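Local coordinates for calcium homeostasis modulator protein 5 (Homo sapiens, PDB 7D60) that assembles into undecameric, cone-shaped large-pore channels with cation channel activity, their gating and conductance probably regulated by membrane lipids, at residues K40-C43 / S44-M48; E151-H154 / K155-C158; S205-Y209 / L210-F214; G51-F54 / L55-A59; S279-H282 / R283-D286. One frame throughout, in Å; residues are numbered along the deposited sequence.

Interaction 1: residues K40-C43 / S44-M48; sequences KCPC and STENM
P42 and N47 meet on the turn that leads into helix 47-68. Their side chains run past each other in opposite directions, the amide oxygen OD1 of N47 lying 3.7 Å from CG of the proline ring. As modelled, OD1 also faces the P42 carbonyl oxygen, two acceptors opposite each other. C41 flanks the amide as well: with SG anti to its backbone N (chi1 -175°), the sulfur lies 3.2 Å from N47 OD1 and is bonded to C127 in a disulfide. C43 closes a second disulfide with C158, so the Cys-Pro-Cys sequence ties the extracellular linker between transmembrane helices S1 and S2 to helix 123-130 and to the loop ahead of helix 168-203. With an alanine at N47, the proline ring and the C41 sulfur would probably lose their shared packing partner, leaving a gap at the start of S2. S44, next along the turn, holds OG 4.2 Å from CB of P42, while E46 takes the N-cap position of the helix. P42 also packs on L173 of a neighbouring subunit, and K40 NZ forms a salt bridge with a bound phosphatidic acid.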
loop_
_atom_site.group_PDB
_atom_site.type_symbol
_atom_site.label_atom_id
_atom_site.label_comp_id
_atom_site.label_asym_id
_atom_site.label_seq_id
_atom_site.Cartn_x
_atom_site.Cartn_y
_atom_site.Cartn_z
ATOM N N LYS A 40 -40.508 -15.172 14.799
ATOM C CA LYS A 40 -41.250 -15.924 13.797
ATOM C C LYS A 40 -42.585 -16.322 14.404
ATOM O O LYS A 40 -42.638 -17.096 15.362
ATOM C CB LYS A 40 -40.457 -17.135 13.288
ATOM C CG LYS A 40 -39.728 -17.952 14.334
ATOM C CD LYS A 40 -38.866 -19.008 13.678
ATOM C CE LYS A 40 -37.659 -18.378 13.003
ATOM N NZ LYS A 40 -36.721 -17.772 13.989
ATOM N N CYS A 41 -43.641 -15.767 13.863
ATOM C CA CYS A 41 -44.983 -15.848 14.411
ATOM C C CYS A 41 -45.527 -17.266 14.269
ATOM O O CYS A 41 -45.420 -17.865 13.199
ATOM C CB CYS A 41 -45.896 -14.852 13.687
ATOM S SG CYS A 41 -47.598 -14.646 14.281
ATOM N N PRO A 42 -46.099 -17.831 15.322
ATOM C CA PRO A 42 -46.824 -19.091 15.192
ATOM C C PRO A 42 -48.190 -18.815 14.574
ATOM O O PRO A 42 -48.544 -17.689 14.244
ATOM C CB PRO A 42 -46.938 -19.574 16.634
ATOM C CG PRO A 42 -47.012 -18.337 17.415
ATOM C CD PRO A 42 -46.193 -17.303 16.691
ATOM N N CYS A 43 -48.974 -19.862 14.420
ATOM C CA CYS A 43 -50.290 -19.687 13.835
ATOM C C CYS A 43 -51.314 -20.421 14.670
ATOM O O CYS A 43 -52.154 -21.176 14.182
ATOM C CB CYS A 43 -50.244 -20.105 12.374
ATOM S SG CYS A 43 -49.705 -18.729 11.321
ATOM N N SER A 44 -51.236 -20.182 15.969
ATOM C CA SER A 44 -51.954 -20.901 17.002
ATOM C C SER A 44 -52.871 -19.936 17.739
ATOM O O SER A 44 -53.067 -18.795 17.324
ATOM C CB SER A 44 -50.966 -21.562 17.960
ATOM O OG SER A 44 -50.040 -22.373 17.261
ATOM N N THR A 45 -53.432 -20.405 18.848
ATOM C CA THR A 45 -54.198 -19.542 19.734
ATOM C C THR A 45 -53.317 -18.681 20.628
ATOM O O THR A 45 -53.845 -17.843 21.363
ATOM C CB THR A 45 -55.135 -20.374 20.607
ATOM O OG1 THR A 45 -54.391 -21.424 21.237
ATOM C CG2 THR A 45 -56.241 -20.980 19.768
ATOM N N GLU A 46 -51.998 -18.869 20.591
ATOM C CA GLU A 46 -51.058 -18.052 21.344
ATOM C C GLU A 46 -50.455 -16.941 20.496
ATOM O O GLU A 46 -49.300 -16.567 20.699
ATOM C CB GLU A 46 -49.950 -18.924 21.931
ATOM C CG GLU A 46 -49.330 -19.889 20.931
ATOM C CD GLU A 46 -48.207 -20.722 21.528
ATOM O OE1 GLU A 46 -48.468 -21.868 21.952
ATOM O OE2 GLU A 46 -47.058 -20.232 21.565
ATOM N N ASN A 47 -51.213 -16.418 19.533
ATOM C CA ASN A 47 -50.729 -15.301 18.731
ATOM C C ASN A 47 -50.777 -13.996 19.503
ATOM O O ASN A 47 -49.906 -13.140 19.327
ATOM C CB ASN A 47 -51.551 -15.161 17.453
ATOM C CG ASN A 47 -50.860 -15.742 16.263
ATOM O OD1 ASN A 47 -49.683 -16.051 16.320
ATOM N ND2 ASN A 47 -51.574 -15.853 15.161
ATOM N N MET A 48 -51.799 -13.826 20.340
ATOM C CA MET A 48 -51.984 -12.572 21.056
ATOM C C MET A 48 -50.900 -12.364 22.101
ATOM O O MET A 48 -50.355 -11.269 22.215
ATOM C CB MET A 48 -53.366 -12.540 21.698
ATOM C CG MET A 48 -53.686 -11.263 22.438
ATOM S SD MET A 48 -53.747 -9.812 21.375
ATOM C CE MET A 48 -55.505 -9.691 21.077
#

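Interaction 2: residues E151-H154 / K155-C158; sequences EELH and KVSC
H154 and K155 lie at the two central positions of a single beta turn, close to type I, that spans L153 to V156 in the extracellular loop between helices 138-141 and 168-203. The turn is closed by V156 N, which donates to L153 O over 3.1 Å with an N-H...O angle of 156°. The two central side chains run side by side and point the same way. H154 puts its ring between the backbone N and the carbonyl carbon (chi1 58°), the crowded position, which lifts the imidazole alongside the neighbouring lysine. K155 starts beside its own backbone N and then bends at chi3 (-91°) and again at chi4, folding back so that NZ comes obliquely to the ring, 3.1 Å from H154 NE2. The bend also carries the lysine chain past E152, whose CB is 4.3 Å from K155 CE. The E152 carboxylate stays further off, OE1 being 5.9 Å from K155 NZ, where opposite charges would attract at most weakly. L153 and V156 lean together on the buried side, and V156 packs on N168 and L171 of helix 168-203. Beyond the turn, S157 OG is hydrogen-bonded to E126 of helix 123-130. L153 CD1 meets V156 CG1 at 4.3 Å, and that same CG1 sits 3.3 Å from the L153 carbonyl oxygen.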
loop_
_atom_site.group_PDB
_atom_site.type_symbol
_atom_site.label_atom_id
_atom_site.label_comp_id
_atom_site.label_asym_id
_atom_site.label_seq_id
_atom_site.Cartn_x
_atom_site.Cartn_y
_atom_site.Cartn_z
ATOM N N GLU A 151 -62.583 -17.164 11.128
ATOM C CA GLU A 151 -62.152 -18.368 11.827
ATOM C C GLU A 151 -60.676 -18.654 11.598
ATOM O O GLU A 151 -59.990 -19.149 12.496
ATOM C CB GLU A 151 -62.992 -19.566 11.386
ATOM C CG GLU A 151 -64.306 -19.709 12.132
ATOM C CD GLU A 151 -65.459 -19.035 11.413
ATOM O OE1 GLU A 151 -65.304 -18.702 10.219
ATOM O OE2 GLU A 151 -66.520 -18.837 12.040
ATOM N N GLU A 152 -60.177 -18.353 10.404
ATOM C CA GLU A 152 -58.803 -18.665 10.036
ATOM C C GLU A 152 -57.978 -17.404 9.808
ATOM O O GLU A 152 -57.080 -17.392 8.965
ATOM C CB GLU A 152 -58.769 -19.554 8.796
ATOM C CG GLU A 152 -59.776 -20.686 8.828
ATOM C CD GLU A 152 -59.777 -21.511 7.557
ATOM O OE1 GLU A 152 -59.040 -21.157 6.613
ATOM O OE2 GLU A 152 -60.517 -22.515 7.503
ATOM N N LEU A 153 -58.270 -16.335 10.552
ATOM C CA LEU A 153 -57.478 -15.118 10.419
ATOM C C LEU A 153 -56.096 -15.283 11.033
ATOM O O LEU A 153 -55.118 -14.745 10.504
ATOM C CB LEU A 153 -58.208 -13.935 11.056
ATOM C CG LEU A 153 -57.502 -12.574 11.011
ATOM C CD1 LEU A 153 -57.131 -12.188 9.593
ATOM C CD2 LEU A 153 -58.340 -11.496 11.645
ATOM N N HIS A 154 -55.979 -16.074 12.103
ATOM C CA HIS A 154 -54.705 -16.224 12.797
ATOM C C HIS A 154 -53.687 -17.056 12.033
ATOM O O HIS A 154 -52.579 -17.239 12.538
ATOM C CB HIS A 154 -54.926 -16.829 14.181
ATOM C CG HIS A 154 -55.608 -18.160 14.164
ATOM N ND1 HIS A 154 -56.950 -18.309 14.436
ATOM C CD2 HIS A 154 -55.132 -19.405 13.930
ATOM C CE1 HIS A 154 -57.273 -19.586 14.359
ATOM N NE2 HIS A 154 -56.188 -20.272 14.053
ATOM N N LYS A 155 -54.016 -17.554 10.844
ATOM C CA LYS A 155 -53.071 -18.273 10.010
ATOM C C LYS A 155 -52.561 -17.444 8.845
ATOM O O LYS A 155 -51.813 -17.966 8.021
ATOM C CB LYS A 155 -53.707 -19.560 9.483
ATOM C CG LYS A 155 -53.623 -20.721 10.444
ATOM C CD LYS A 155 -54.139 -21.988 9.812
ATOM C CE LYS A 155 -55.615 -22.161 10.087
ATOM N NZ LYS A 155 -55.908 -22.052 11.536
ATOM N N VAL A 156 -52.924 -16.162 8.768
ATOM C CA VAL A 156 -52.601 -15.357 7.596
ATOM C C VAL A 156 -51.121 -14.987 7.540
ATOM O O VAL A 156 -50.611 -14.654 6.465
ATOM C CB VAL A 156 -53.515 -14.112 7.569
ATOM C CG1 VAL A 156 -53.038 -13.043 8.537
ATOM C CG2 VAL A 156 -53.656 -13.558 6.163
ATOM N N SER A 157 -50.399 -15.072 8.658
ATOM C CA SER A 157 -48.985 -14.719 8.653
ATOM C C SER A 157 -48.132 -15.844 8.084
ATOM O O SER A 157 -47.266 -15.608 7.235
ATOM C CB SER A 157 -48.527 -14.370 10.069
ATOM O OG SER A 157 -49.065 -13.131 10.490
ATOM N N CYS A 158 -48.374 -17.078 8.528
ATOM C CA CYS A 158 -47.592 -18.235 8.110
ATOM C C CYS A 158 -47.901 -18.692 6.691
ATOM O O CYS A 158 -47.215 -19.589 6.190
ATOM C CB CYS A 158 -47.831 -19.418 9.058
ATOM S SG CYS A 158 -47.767 -19.077 10.836
#

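Interaction 3: residues S205-Y209 / L210-F214; sequences SKVSY and LQLSF
V207 sets its two methyls against two different side chains of the first turn of helix 209-246, crossing each at about a right angle. CG1 lies against the amide end of Q211, 3.7 Å from OE1, whereas CG2 meets CD1 of L212 at 3.8 Å. Q211 gets there because its CG is anti to the backbone N (chi1 -158°) and the chain stays extended beyond it, which lets the amide reach the valine. L212 also leaves anti to its N, and its CB lies 3.4 Å from S208 O. With an alanine in place of V207, Q211 and L212 would probably lose their common apolar neighbour, opening a gap between loop and helix. The backbone adds L212 N to S208 O, 3.2 Å long with an angle of 150° at the hydrogen, and a weak bond from S213 N to Y209 O. Before the helix, S205 OG donates to V207 O at 3.1 Å within the short cytoplasmic connection. The L212 side chain is about 4 Å from that of R202, a lipid-binding residue. Outside the segments, S208 OG is hydrogen-bonded to E263 and K86 of a neighbouring subunit, while Q211 NE2 makes weak bonds to Q276 and Y278 of its own chain. The junction follows directly on the end of helix 168-203, which carries transmembrane segment S4, and starts the long cytoplasmic helix 209-246.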
loop_
_atom_site.group_PDB
_atom_site.type_symbol
_atom_site.label_atom_id
_atom_site.label_comp_id
_atom_site.label_asym_id
_atom_site.label_seq_id
_atom_site.Cartn_x
_atom_site.Cartn_y
_atom_site.Cartn_z
ATOM N N SER A 205 -40.110 29.260 35.974
ATOM C CA SER A 205 -38.835 29.291 36.666
ATOM C C SER A 205 -38.716 30.542 37.529
ATOM O O SER A 205 -39.361 31.562 37.279
ATOM C CB SER A 205 -37.696 29.237 35.656
ATOM O OG SER A 205 -36.481 29.650 36.235
ATOM N N LYS A 206 -37.882 30.449 38.565
ATOM C CA LYS A 206 -37.714 31.554 39.500
ATOM C C LYS A 206 -36.715 32.591 39.015
ATOM O O LYS A 206 -36.754 33.733 39.478
ATOM C CB LYS A 206 -37.272 31.026 40.861
ATOM C CG LYS A 206 -38.325 30.221 41.576
ATOM C CD LYS A 206 -39.500 31.094 41.944
ATOM C CE LYS A 206 -40.376 30.423 42.980
ATOM N NZ LYS A 206 -41.792 30.351 42.534
ATOM N N VAL A 207 -35.823 32.220 38.106
ATOM C CA VAL A 207 -34.795 33.111 37.602
ATOM C C VAL A 207 -35.008 33.303 36.107
ATOM O O VAL A 207 -35.693 32.522 35.447
ATOM C CB VAL A 207 -33.381 32.573 37.897
ATOM C CG1 VAL A 207 -33.184 32.417 39.377
ATOM C CG2 VAL A 207 -33.165 31.251 37.217
ATOM N N SER A 208 -34.413 34.360 35.575
ATOM C CA SER A 208 -34.509 34.655 34.156
ATOM C C SER A 208 -33.434 33.882 33.402
ATOM O O SER A 208 -32.782 32.999 33.954
ATOM C CB SER A 208 -34.414 36.155 33.922
ATOM O OG SER A 208 -35.665 36.768 34.154
ATOM N N TYR A 209 -33.243 34.203 32.125
ATOM C CA TYR A 209 -32.374 33.392 31.282
ATOM C C TYR A 209 -30.904 33.568 31.635
ATOM O O TYR A 209 -30.127 32.614 31.531
ATOM C CB TYR A 209 -32.598 33.730 29.808
ATOM C CG TYR A 209 -31.665 32.990 28.887
ATOM C CD1 TYR A 209 -31.871 31.646 28.601
ATOM C CD2 TYR A 209 -30.555 33.618 28.328
ATOM C CE1 TYR A 209 -31.015 30.949 27.775
ATOM C CE2 TYR A 209 -29.682 32.924 27.513
ATOM C CZ TYR A 209 -29.926 31.593 27.233
ATOM O OH TYR A 209 -29.070 30.902 26.410
ATOM N N LEU A 210 -30.503 34.767 32.040
ATOM C CA LEU A 210 -29.088 35.035 32.254
ATOM C C LEU A 210 -28.602 34.459 33.578
ATOM O O LEU A 210 -27.479 33.961 33.663
ATOM C CB LEU A 210 -28.840 36.538 32.191
ATOM C CG LEU A 210 -27.533 37.008 31.572
ATOM C CD1 LEU A 210 -27.390 36.460 30.179
ATOM C CD2 LEU A 210 -27.503 38.511 31.546
ATOM N N GLN A 211 -29.434 34.513 34.615
ATOM C CA GLN A 211 -29.059 33.937 35.897
ATOM C C GLN A 211 -29.103 32.417 35.862
ATOM O O GLN A 211 -28.355 31.762 36.590
ATOM C CB GLN A 211 -29.972 34.468 36.993
ATOM C CG GLN A 211 -29.386 34.380 38.364
ATOM C CD GLN A 211 -30.265 35.007 39.407
ATOM O OE1 GLN A 211 -31.317 35.551 39.097
ATOM N NE2 GLN A 211 -29.842 34.935 40.655
ATOM N N LEU A 212 -29.965 31.841 35.030
ATOM C CA LEU A 212 -29.996 30.395 34.864
ATOM C C LEU A 212 -28.787 29.885 34.102
ATOM O O LEU A 212 -28.402 28.728 34.274
ATOM C CB LEU A 212 -31.283 29.984 34.154
ATOM C CG LEU A 212 -31.654 28.505 34.110
ATOM C CD1 LEU A 212 -32.185 28.049 35.440
ATOM C CD2 LEU A 212 -32.663 28.263 33.025
ATOM N N SER A 213 -28.170 30.721 33.277
ATOM C CA SER A 213 -26.971 30.315 32.562
ATOM C C SER A 213 -25.743 30.325 33.459
ATOM O O SER A 213 -24.807 29.557 33.226
ATOM C CB SER A 213 -26.755 31.229 31.362
ATOM O OG SER A 213 -25.701 30.757 30.554
ATOM N N PHE A 214 -25.723 31.188 34.473
ATOM C CA PHE A 214 -24.653 31.162 35.458
ATOM C C PHE A 214 -24.820 30.011 36.435
ATOM O O PHE A 214 -23.827 29.418 36.859
ATOM C CB PHE A 214 -24.600 32.485 36.219
ATOM C CG PHE A 214 -23.586 32.501 37.314
ATOM C CD1 PHE A 214 -22.236 32.518 37.020
ATOM C CD2 PHE A 214 -23.974 32.470 38.637
ATOM C CE1 PHE A 214 -21.298 32.517 38.023
ATOM C CE2 PHE A 214 -23.040 32.461 39.637
ATOM C CZ PHE A 214 -21.701 32.489 39.330
#

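Interaction 4: residues G51-F54 / L55-A59; sequences GLVF and LFAPA
The F56 ring is met along its CD2-CE2 side by L52, one helical turn earlier. The L52 carbonyl oxygen sits at the ring edge, near its plane, 3.4 Å from CD2, and the L52 methyl CD1 touches CE2 at 3.6 Å. The two side chains lie next to each other and point the same way: L52 leaves anti to its backbone N (chi1 -159°), while F56 swings beside its own N (chi1 -72°), which sets the ring beside the preceding turn. F54 makes edge-to-face stacks with F39 of the same chain and with W184 of a neighbouring subunit. V53 CG1 and A57 CB, also one turn apart, are separated by 4.3 Å. Their backbones are joined by a hydrogen bond from A57 N to V53 O of 3.0 Å, with an angle of 157° at the hydrogen. P58 lacks an N-H and sets its ring carbon CD 3.7 Å from F54 O. Helix 47-68, the S2 transmembrane helix, is kinked through this region, with no bond from the N of L55, P58 or A59 to the turn before; the proline probably contributes. L55 O receives a hydrogen bond from W114 NE1 of helix 109-120, and A59 N bonds only weakly to F56 O. Across the segments the side-chain contacts are apolar and the hydrogen bonding is left to the backbone, a chemistry that suits a membrane-spanning helix.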
loop_
_atom_site.group_PDB
_atom_site.type_symbol
_atom_site.label_atom_id
_atom_site.label_comp_id
_atom_site.label_asym_id
_atom_site.label_seq_id
_atom_site.Cartn_x
_atom_site.Cartn_y
_atom_site.Cartn_z
ATOM N N GLY A 51 -47.037 -11.841 20.294
ATOM C CA GLY A 51 -46.688 -10.581 19.668
ATOM C C GLY A 51 -46.736 -9.399 20.600
ATOM O O GLY A 51 -46.063 -8.397 20.349
ATOM N N LEU A 52 -47.505 -9.500 21.672
ATOM C CA LEU A 52 -47.668 -8.435 22.642
ATOM C C LEU A 52 -46.593 -8.465 23.720
ATOM O O LEU A 52 -46.502 -7.526 24.510
ATOM C CB LEU A 52 -49.059 -8.553 23.261
ATOM C CG LEU A 52 -49.810 -7.448 23.964
ATOM C CD1 LEU A 52 -50.060 -6.371 22.961
ATOM C CD2 LEU A 52 -51.123 -7.997 24.444
ATOM N N VAL A 53 -45.791 -9.524 23.771
ATOM C CA VAL A 53 -44.627 -9.599 24.649
ATOM C C VAL A 53 -43.389 -9.037 23.965
ATOM O O VAL A 53 -42.605 -8.319 24.582
ATOM C CB VAL A 53 -44.434 -11.063 25.115
ATOM C CG1 VAL A 53 -43.017 -11.352 25.540
ATOM C CG2 VAL A 53 -45.353 -11.360 26.272
ATOM N N PHE A 54 -43.221 -9.274 22.666
ATOM C CA PHE A 54 -42.117 -8.674 21.924
ATOM C C PHE A 54 -42.264 -7.168 21.749
ATOM O O PHE A 54 -41.301 -6.511 21.349
ATOM C CB PHE A 54 -41.992 -9.322 20.552
ATOM C CG PHE A 54 -41.029 -10.464 20.498
ATOM C CD1 PHE A 54 -41.399 -11.721 20.941
ATOM C CD2 PHE A 54 -39.763 -10.287 19.977
ATOM C CE1 PHE A 54 -40.520 -12.769 20.877
ATOM C CE2 PHE A 54 -38.882 -11.332 19.911
ATOM C CZ PHE A 54 -39.260 -12.574 20.361
ATOM N N LEU A 55 -43.439 -6.613 22.024
ATOM C CA LEU A 55 -43.702 -5.184 21.958
ATOM C C LEU A 55 -43.403 -4.489 23.282
ATOM O O LEU A 55 -42.729 -3.458 23.305
ATOM C CB LEU A 55 -45.163 -4.963 21.561
ATOM C CG LEU A 55 -45.624 -3.756 20.754
ATOM C CD1 LEU A 55 -44.763 -3.546 19.541
ATOM C CD2 LEU A 55 -47.057 -3.973 20.344
ATOM N N PHE A 56 -43.878 -5.050 24.392
ATOM C CA PHE A 56 -43.869 -4.363 25.674
ATOM C C PHE A 56 -42.780 -4.823 26.634
ATOM O O PHE A 56 -42.461 -4.085 27.567
ATOM C CB PHE A 56 -45.224 -4.523 26.362
ATOM C CG PHE A 56 -46.312 -3.721 25.728
ATOM C CD1 PHE A 56 -46.208 -2.348 25.637
ATOM C CD2 PHE A 56 -47.439 -4.336 25.222
ATOM C CE1 PHE A 56 -47.208 -1.603 25.051
ATOM C CE2 PHE A 56 -48.441 -3.594 24.635
ATOM C CZ PHE A 56 -48.323 -2.230 24.551
ATOM N N ALA A 57 -42.218 -6.006 26.459
ATOM C CA ALA A 57 -41.165 -6.433 27.374
ATOM C C ALA A 57 -39.809 -5.771 27.118
ATOM O O ALA A 57 -39.102 -5.508 28.094
ATOM C CB ALA A 57 -41.021 -7.957 27.381
ATOM N N PRO A 58 -39.366 -5.487 25.880
ATOM C CA PRO A 58 -38.183 -4.622 25.752
ATOM C C PRO A 58 -38.434 -3.171 26.122
ATOM O O PRO A 58 -37.465 -2.426 26.288
ATOM C CB PRO A 58 -37.802 -4.759 24.276
ATOM C CG PRO A 58 -38.301 -6.047 23.903
ATOM C CD PRO A 58 -39.604 -6.169 24.593
ATOM N N ALA A 59 -39.684 -2.736 26.246
ATOM C CA ALA A 59 -39.949 -1.396 26.747
ATOM C C ALA A 59 -39.884 -1.342 28.266
ATOM O O ALA A 59 -39.538 -0.303 28.828
ATOM C CB ALA A 59 -41.313 -0.908 26.262
#

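Interaction 5: residues S279-H282 / R283-D286; sequences STLH and RVVD
H282 swings its ring anti to the backbone N (chi1 -172°), and D286, one turn on, turns its carboxylate beside its own N (chi1 -83°), which brings the ring and carboxylate near each other. D286 OD2 comes within 3.0 Å of H282 NE2, but the approach is oblique, the planes stand 64° apart, and the angle is too poor for a hydrogen bond. The firmer partners lie elsewhere: D286 OD1 forms a salt bridge with R240 of a neighbouring subunit, and H282 ND1 is hydrogen-bonded to Y278 N. Beneath the two side chains, D286 N donates to H282 O at 3.3 Å, while the three preceding bonds of this kind are weak. On the other flanks T280 OG1 stands at the edge of the R283 guanidinium, 4.0 Å from NH2, and L281 CD1 meets V284 CG2 at 4.1 Å. L281 packs in turn on F245 of the neighbouring subunit. S279 begins the helix: its OG accepts from H282 N at 3.0 Å, a serine N-cap at the head of the short C-terminal cytoplasmic helix 280-287.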
loop_
_atom_site.group_PDB
_atom_site.type_symbol
_atom_site.label_atom_id
_atom_site.label_comp_id
_atom_site.label_asym_id
_atom_site.label_seq_id
_atom_site.Cartn_x
_atom_site.Cartn_y
_atom_site.Cartn_z
ATOM N N SER A 279 -26.296 26.489 45.297
ATOM C CA SER A 279 -26.313 25.082 45.669
ATOM C C SER A 279 -26.667 24.999 47.141
ATOM O O SER A 279 -26.829 26.015 47.816
ATOM C CB SER A 279 -24.978 24.392 45.392
ATOM O OG SER A 279 -23.926 25.002 46.107
ATOM N N THR A 280 -26.794 23.772 47.634
ATOM C CA THR A 280 -27.004 23.578 49.060
ATOM C C THR A 280 -25.697 23.578 49.836
ATOM O O THR A 280 -25.718 23.738 51.059
ATOM C CB THR A 280 -27.771 22.282 49.314
ATOM O OG1 THR A 280 -27.955 22.104 50.720
ATOM C CG2 THR A 280 -27.026 21.107 48.752
ATOM N N LEU A 281 -24.566 23.413 49.156
ATOM C CA LEU A 281 -23.272 23.614 49.786
ATOM C C LEU A 281 -22.926 25.090 49.890
ATOM O O LEU A 281 -22.229 25.492 50.822
ATOM C CB LEU A 281 -22.195 22.874 49.000
ATOM C CG LEU A 281 -20.832 22.703 49.652
ATOM C CD1 LEU A 281 -20.992 22.088 51.010
ATOM C CD2 LEU A 281 -19.975 21.829 48.786
ATOM N N HIS A 282 -23.394 25.902 48.944
ATOM C CA HIS A 282 -23.277 27.351 49.054
ATOM C C HIS A 282 -24.105 27.879 50.217
ATOM O O HIS A 282 -23.716 28.846 50.877
ATOM C CB HIS A 282 -23.713 27.984 47.731
ATOM C CG HIS A 282 -23.459 29.456 47.623
ATOM N ND1 HIS A 282 -23.983 30.217 46.604
ATOM C CD2 HIS A 282 -22.728 30.303 48.382
ATOM C CE1 HIS A 282 -23.599 31.470 46.747
ATOM N NE2 HIS A 282 -22.839 31.551 47.821
ATOM N N ARG A 283 -25.235 27.240 50.506
ATOM C CA ARG A 283 -26.134 27.757 51.526
ATOM C C ARG A 283 -25.633 27.467 52.935
ATOM O O ARG A 283 -25.754 28.317 53.817
ATOM C CB ARG A 283 -27.533 27.185 51.325
ATOM C CG ARG A 283 -28.579 27.780 52.232
ATOM C CD ARG A 283 -29.851 26.980 52.191
ATOM N NE ARG A 283 -29.611 25.589 52.551
ATOM C CZ ARG A 283 -30.144 24.988 53.607
ATOM N NH1 ARG A 283 -30.956 25.659 54.411
ATOM N NH2 ARG A 283 -29.867 23.716 53.857
ATOM N N VAL A 284 -25.061 26.285 53.175
ATOM C CA VAL A 284 -24.599 25.964 54.523
ATOM C C VAL A 284 -23.279 26.641 54.863
ATOM O O VAL A 284 -22.930 26.731 56.044
ATOM C CB VAL A 284 -24.476 24.444 54.732
ATOM C CG1 VAL A 284 -25.788 23.768 54.427
ATOM C CG2 VAL A 284 -23.374 23.865 53.882
ATOM N N VAL A 285 -22.537 27.124 53.868
ATOM C CA VAL A 285 -21.328 27.892 54.139
ATOM C C VAL A 285 -21.675 29.334 54.487
ATOM O O VAL A 285 -21.145 29.897 55.449
ATOM C CB VAL A 285 -20.373 27.792 52.937
ATOM C CG1 VAL A 285 -19.243 28.781 53.049
ATOM C CG2 VAL A 285 -19.806 26.403 52.858
ATOM N N ASP A 286 -22.598 29.939 53.740
ATOM C CA ASP A 286 -22.953 31.334 53.971
ATOM C C ASP A 286 -23.785 31.516 55.231
ATOM O O ASP A 286 -23.700 32.562 55.880
ATOM C CB ASP A 286 -23.713 31.883 52.768
ATOM C CG ASP A 286 -22.794 32.348 51.667
ATOM O OD1 ASP A 286 -21.574 32.440 51.907
ATOM O OD2 ASP A 286 -23.289 32.620 50.556
#

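In the fold
All five contacts are local and partly buried. Interactions 1 and 2 form one extracellular unit, their centres about 9 Å apart and joined by the disulfide between C43 and C158; covalent sulfur links and turns dominate there. Interaction 4 shares helix 47-68 with interaction 1 and, like it, touches one neighbouring subunit, yet it relies on apolar side chains and aromatic rings; it mixes buried residues with the exposed L52 and F56, whereas no touching residue of interactions 1 to 3 is exposed. Interactions 3 and 5 lie in the cytoplasmic part, centres about 42 and 47 Å from that of interaction 4, and touch another neighbouring subunit through polar or charged and apolar side chains.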